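Local coordinates for ganglioside-induced differentiation-associated protein 2 (Homo sapiens, PDB 4UML), which is of uncertain molecular function but carries a macro domain, a module that in many relatives binds ADP-ribose or related nucleotides, together with a SEC14-like region, at residues V64-C69 and F91-P96; G111-T116 and L154-E159. All coordinates share one frame; numbering follows the deposited sequence. Where two conformers were deposited one is given.

Contact 1: residues V64-C69 and F91-P96; sequences VALLNC and FMLAGP
Leu-93 reaches toward Ala-65 because its CG stands anti to its own carbonyl carbon (chi1 -67°) and its CD1 continues the chain outward, anti to CA (chi2 178°). Both close contacts are made by that methyl. Its nearer partner is the CB of Ala-65, 3.8 Å from CD1 of Leu-93. The second is the CD2 of Leu-66, which lies 4.1 Å from the same CD1 of Leu-93. Seen from that methyl, the two partners lie roughly at right angles, so it sits in the corner between them. The two leucines slant across one another and meet by single branches: Leu-66 uses its CD2 and turns its extended CD1 away. No hydrogen bond crosses, and the interaction is purely apolar, which suits the two leucines, whose branched ends fill space without a required direction. Alanine suits position 65 because its small methyl, aimed at the helix, allows the backbones to come close, with CA of Ala-65 7.1 Å from CA of Leu-93.

Residues 64-66 form a short 3-10 turn, closed by the bond from Leu-67 N to Val-64 O at 3.1 Å. On the other side the helix ends: Gly-95 N still bonds to Phe-91 O, but Gly-95 then takes a positive phi of 91°, at backbone angles where a side chain would collide with the carbonyl oxygen of Ala-94, so that glycine is the natural residue.

The loop between strands 57-61 and 71-75 is thus laid against the last turns of helix 85-94. Ala-65 also touches Ser-89 and Ile-90 of that helix, Val-64 bridges from Ile-90 to Ala-207 on strand 203-208, and Leu-93 packs on Leu-121, just ahead of strand 125-129.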
loop_
_atom_site.group_PDB
_atom_site.type_symbol
_atom_site.label_atom_id
_atom_site.label_comp_id
_atom_site.label_asym_id
_atom_site.label_seq_id
_atom_site.Cartn_x
_atom_site.Cartn_y
_atom_site.Cartn_z
ATOM N N VAL A 64 5.530 -3.662 7.048
ATOM C CA VAL A 64 5.811 -3.421 5.639
ATOM C C VAL A 64 7.305 -3.146 5.368
ATOM O O VAL A 64 7.815 -3.509 4.314
ATOM C CB VAL A 64 4.930 -2.283 5.091
ATOM C CG1 VAL A 64 5.452 -0.926 5.541
ATOM C CG2 VAL A 64 4.872 -2.345 3.573
ATOM N N ALA A 65 7.998 -2.524 6.316
ATOM C CA ALA A 65 9.384 -2.181 6.153
ATOM C C ALA A 65 10.317 -3.375 5.944
ATOM O O ALA A 65 11.430 -3.201 5.464
ATOM C CB ALA A 65 9.863 -1.329 7.319
ATOM N N LEU A 66 9.842 -4.571 6.263
ATOM C CA LEU A 66 10.657 -5.779 6.128
ATOM C C LEU A 66 10.588 -6.381 4.746
ATOM O O LEU A 66 11.353 -7.284 4.439
ATOM C CB LEU A 66 10.181 -6.819 7.119
ATOM C CG LEU A 66 10.343 -6.390 8.593
ATOM C CD1 LEU A 66 9.726 -7.429 9.509
ATOM C CD2 LEU A 66 11.804 -6.197 8.895
ATOM N N LEU A 67 9.680 -5.903 3.912
ATOM C CA LEU A 67 9.410 -6.598 2.663
ATOM C C LEU A 67 10.412 -6.255 1.573
ATOM O O LEU A 67 10.789 -5.107 1.415
ATOM C CB LEU A 67 7.986 -6.287 2.190
ATOM C CG LEU A 67 6.830 -6.839 3.018
ATOM C CD1 LEU A 67 5.531 -6.200 2.542
ATOM C CD2 LEU A 67 6.770 -8.358 2.926
ATOM N N ASN A 68 10.836 -7.255 0.801
ATOM C CA ASN A 68 11.699 -7.019 -0.358
ATOM C C ASN A 68 10.914 -6.778 -1.663
ATOM O O ASN A 68 11.387 -7.103 -2.729
ATOM C CB ASN A 68 12.700 -8.175 -0.527
ATOM C CG ASN A 68 12.025 -9.459 -0.955
ATOM O OD1 ASN A 68 10.815 -9.622 -0.759
ATOM N ND2 ASN A 68 12.787 -10.371 -1.568
ATOM N N CYS A 69 9.733 -6.182 -1.586
ATOM C CA CYS A 69 9.047 -5.705 -2.771
ATOM C C CYS A 69 9.894 -4.643 -3.470
ATOM O O CYS A 69 10.758 -4.008 -2.835
ATOM C CB CYS A 69 7.682 -5.130 -2.375
ATOM S SG CYS A 69 6.546 -6.350 -1.663
ATOM N N PHE A 91 11.522 4.634 8.525
ATOM C CA PHE A 91 12.676 5.567 8.669
ATOM C C PHE A 91 13.860 4.931 9.416
ATOM O O PHE A 91 15.034 5.110 9.068
ATOM C CB PHE A 91 12.272 6.856 9.413
ATOM C CG PHE A 91 11.404 7.788 8.622
ATOM C CD1 PHE A 91 11.216 7.640 7.258
ATOM C CD2 PHE A 91 10.802 8.850 9.250
ATOM C CE1 PHE A 91 10.424 8.529 6.549
ATOM C CE2 PHE A 91 10.010 9.741 8.548
ATOM C CZ PHE A 91 9.829 9.588 7.196
ATOM N N MET A 92 13.546 4.164 10.434
ATOM C CA MET A 92 14.572 3.508 11.169
ATOM C C MET A 92 15.341 2.540 10.263
ATOM O O MET A 92 16.577 2.516 10.269
ATOM C CB MET A 92 13.939 2.747 12.316
ATOM C CG MET A 92 14.926 1.812 12.971
ATOM S SD MET A 92 14.263 1.174 14.504
ATOM C CE MET A 92 14.421 2.635 15.535
ATOM N N LEU A 93 14.624 1.744 9.469
ATOM C CA LEU A 93 15.303 0.707 8.669
ATOM C C LEU A 93 15.959 1.243 7.427
ATOM O O LEU A 93 16.989 0.705 6.993
ATOM C CB LEU A 93 14.367 -0.419 8.375
ATOM C CG LEU A 93 13.995 -1.168 9.645
ATOM C CD1 LEU A 93 13.006 -2.263 9.297
ATOM C CD2 LEU A 93 15.247 -1.738 10.319
ATOM N N ALA A 94 15.425 2.318 6.861
ATOM C CA ALA A 94 16.096 2.936 5.746
ATOM C C ALA A 94 17.425 3.601 6.153
ATOM O O ALA A 94 18.383 3.585 5.381
ATOM C CB ALA A 94 15.189 3.934 5.048
ATOM N N GLY A 95 17.466 4.219 7.324
ATOM C CA GLY A 95 18.668 4.950 7.769
ATOM C C GLY A 95 18.710 6.447 7.401
ATOM O O GLY A 95 17.847 6.976 6.689
ATOM N N PRO A 96 19.743 7.146 7.865
ATOM C CA PRO A 96 19.782 8.604 7.743
ATOM C C PRO A 96 19.962 9.125 6.337
ATOM O O PRO A 96 19.707 10.307 6.121
ATOM C CB PRO A 96 21.037 9.002 8.559
ATOM C CG PRO A 96 21.834 7.751 8.690
ATOM C CD PRO A 96 20.848 6.620 8.689
#

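Contact 2: residues G111-T116 and L154-E159; sequences GEAKLT and LQLAKE
Lys-114 NZ is gripped by two backbone carbonyls, those of Leu-105 and Gly-107, at and just beyond the C-terminal end of helix 97-105, where the helix dipole would probably add to the pull of the Leu-105 carbonyl on a cation. The long lysine chain suits this task, since its CB points away from helix 154-159. Leu-156 comes from the opposite face, onto the peptide. Its CD1 sits over the face of the peptide linking Ala-113 to Lys-114, 3.7 Å from Ala-113 O and 3.8 Å from Lys-114 N. The methyl also touches CB of Ala-113, at 3.8 Å from CD1 of Leu-156, and more loosely the backbone N of Leu-115, 4.0 Å from the same CD1. An extended chi2 of 173° carries CD1 out from the helix to the strand, while chi1, at -91°, is well off the staggered value.

A leucine fits here because one methyl can rest on a flat peptide without needing a polar partner, and alanine is small enough to let that methyl come down onto the backbone. Leu-115 adds a looser flank, its CB 4.5 Å from CD1 of Leu-156, and turns further to Phe-125, Ile-127 and Met-162. The axes of strand 113-116 and helix 154-159 approach to 8.9 Å at an angle of 43°. Strand 113-117 is one of the two outermost strands of the six-stranded mixed sheet, antiparallel to its neighbour 125-129, and helix 139-159 packs over one face of the sheet at this border strand, as in the alpha/beta/alpha sandwich of the macro domain.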
loop_
_atom_site.group_PDB
_atom_site.type_symbol
_atom_site.label_atom_id
_atom_site.label_comp_id
_atom_site.label_asym_id
_atom_site.label_seq_id
_atom_site.Cartn_x
_atom_site.Cartn_y
_atom_site.Cartn_z
ATOM N N GLY A 111 -3.074 13.002 -1.227
ATOM C CA GLY A 111 -3.426 12.255 -2.411
ATOM C C GLY A 111 -2.316 11.959 -3.387
ATOM O O GLY A 111 -2.490 11.129 -4.253
ATOM N N GLU A 112 -1.184 12.627 -3.304
ATOM C CA GLU A 112 -0.162 12.369 -4.312
ATOM C C GLU A 112 0.900 11.404 -3.773
ATOM O O GLU A 112 0.952 11.138 -2.588
ATOM C CB GLU A 112 0.453 13.675 -4.872
ATOM C CG GLU A 112 1.547 14.310 -4.044
ATOM C CD GLU A 112 2.359 15.420 -4.763
ATOM O OE1 GLU A 112 2.882 15.223 -5.890
ATOM O OE2 GLU A 112 2.532 16.486 -4.166
ATOM N N ALA A 113 1.713 10.855 -4.666
ATOM C CA ALA A 113 2.762 9.913 -4.274
ATOM C C ALA A 113 4.106 10.326 -4.847
ATOM O O ALA A 113 4.178 10.889 -5.936
ATOM C CB ALA A 113 2.412 8.504 -4.714
ATOM N N LYS A 114 5.164 10.025 -4.115
ATOM C CA LYS A 114 6.520 10.413 -4.488
ATOM C C LYS A 114 7.552 9.331 -4.133
ATOM O O LYS A 114 7.543 8.768 -3.031
ATOM C CB LYS A 114 6.924 11.736 -3.794
ATOM C CG LYS A 114 6.188 12.982 -4.300
ATOM C CD LYS A 114 6.795 14.272 -3.773
ATOM C CE LYS A 114 6.252 15.483 -4.521
ATOM N NZ LYS A 114 6.863 16.742 -3.987
ATOM N N LEU A 115 8.482 9.113 -5.061
ATOM C CA LEU A 115 9.438 8.047 -4.989
ATOM C C LEU A 115 10.732 8.508 -4.333
ATOM O O LEU A 115 11.231 9.611 -4.621
ATOM C CB LEU A 115 9.745 7.600 -6.410
ATOM C CG LEU A 115 10.489 6.273 -6.515
ATOM C CD1 LEU A 115 9.531 5.110 -6.287
ATOM C CD2 LEU A 115 11.143 6.169 -7.880
ATOM N N THR A 116 11.277 7.681 -3.448
ATOM C CA THR A 116 12.709 7.777 -3.064
ATOM C C THR A 116 13.357 6.415 -3.168
ATOM O O THR A 116 12.676 5.391 -3.337
ATOM C CB THR A 116 12.913 8.301 -1.613
ATOM O OG1 THR A 116 12.362 7.391 -0.644
ATOM C CG2 THR A 116 12.292 9.631 -1.431
ATOM N N LEU A 154 0.190 3.133 -7.472
ATOM C CA LEU A 154 0.156 2.201 -8.583
ATOM C C LEU A 154 0.654 2.813 -9.899
ATOM O O LEU A 154 1.284 2.105 -10.676
ATOM C CB LEU A 154 -1.250 1.655 -8.748
ATOM C CG LEU A 154 -1.682 0.751 -7.593
ATOM C CD1 LEU A 154 -3.192 0.509 -7.639
ATOM C CD2 LEU A 154 -0.911 -0.550 -7.549
ATOM N N GLN A 155 0.366 4.088 -10.141
ATOM C CA GLN A 155 0.871 4.844 -11.308
ATOM C C GLN A 155 2.388 4.859 -11.307
ATOM O O GLN A 155 3.028 4.660 -12.344
ATOM C CB GLN A 155 0.344 6.304 -11.284
ATOM C CG GLN A 155 0.796 7.237 -12.430
ATOM C CD GLN A 155 0.024 8.568 -12.469
ATOM O OE1 GLN A 155 -0.918 8.781 -11.710
ATOM N NE2 GLN A 155 0.425 9.461 -13.359
ATOM N N LEU A 156 2.955 5.155 -10.143
ATOM C CA LEU A 156 4.398 5.171 -9.990
ATOM C C LEU A 156 4.977 3.802 -10.245
ATOM O O LEU A 156 5.986 3.660 -10.933
ATOM C CB LEU A 156 4.824 5.668 -8.608
ATOM C CG LEU A 156 5.074 7.162 -8.475
ATOM C CD1 LEU A 156 5.319 7.516 -7.018
ATOM C CD2 LEU A 156 6.254 7.601 -9.349
ATOM N N ALA A 157 4.353 2.787 -9.681
ATOM C CA ALA A 157 4.865 1.448 -9.848
ATOM C C ALA A 157 4.878 1.033 -11.331
ATOM O O ALA A 157 5.817 0.369 -11.798
ATOM C CB ALA A 157 4.053 0.464 -9.053
ATOM N N LYS A 158 3.820 1.388 -12.048
ATOM C CA LYS A 158 3.734 1.063 -13.479
ATOM C C LYS A 158 4.820 1.838 -14.235
ATOM O O LYS A 158 5.611 1.238 -14.970
ATOM C CB LYS A 158 2.331 1.340 -14.036
ATOM C CG LYS A 158 2.054 0.607 -15.351
ATOM C CD LYS A 158 0.584 0.297 -15.569
ATOM N N GLU A 159 4.914 3.141 -13.985
ATOM C CA GLU A 159 5.943 3.979 -14.602
ATOM C C GLU A 159 7.371 3.470 -14.381
ATOM O O GLU A 159 8.235 3.666 -15.223
ATOM C CB GLU A 159 5.887 5.401 -14.053
ATOM C CG GLU A 159 4.816 6.298 -14.639
ATOM C CD GLU A 159 4.698 7.644 -13.916
ATOM O OE1 GLU A 159 5.574 7.999 -13.088
ATOM O OE2 GLU A 159 3.713 8.358 -14.178
#

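Overall arrangement
Both contacts are small and apolar, with one leucine methyl doing most of the touching in each, and neither is a fully buried core. Contact 1 is partly buried and joins a loop to the end of a helix; there side chain meets side chain. Contact 2 lies at the surface and joins an edge strand to a long helix, and its methyl meets peptide backbone as well as side chain. The two share no helix or strand: their centres are about 17 Å apart and their nearest atoms about 7 Å, without touching. All of contact 1 precedes contact 2 in the sequence, within the same macro domain.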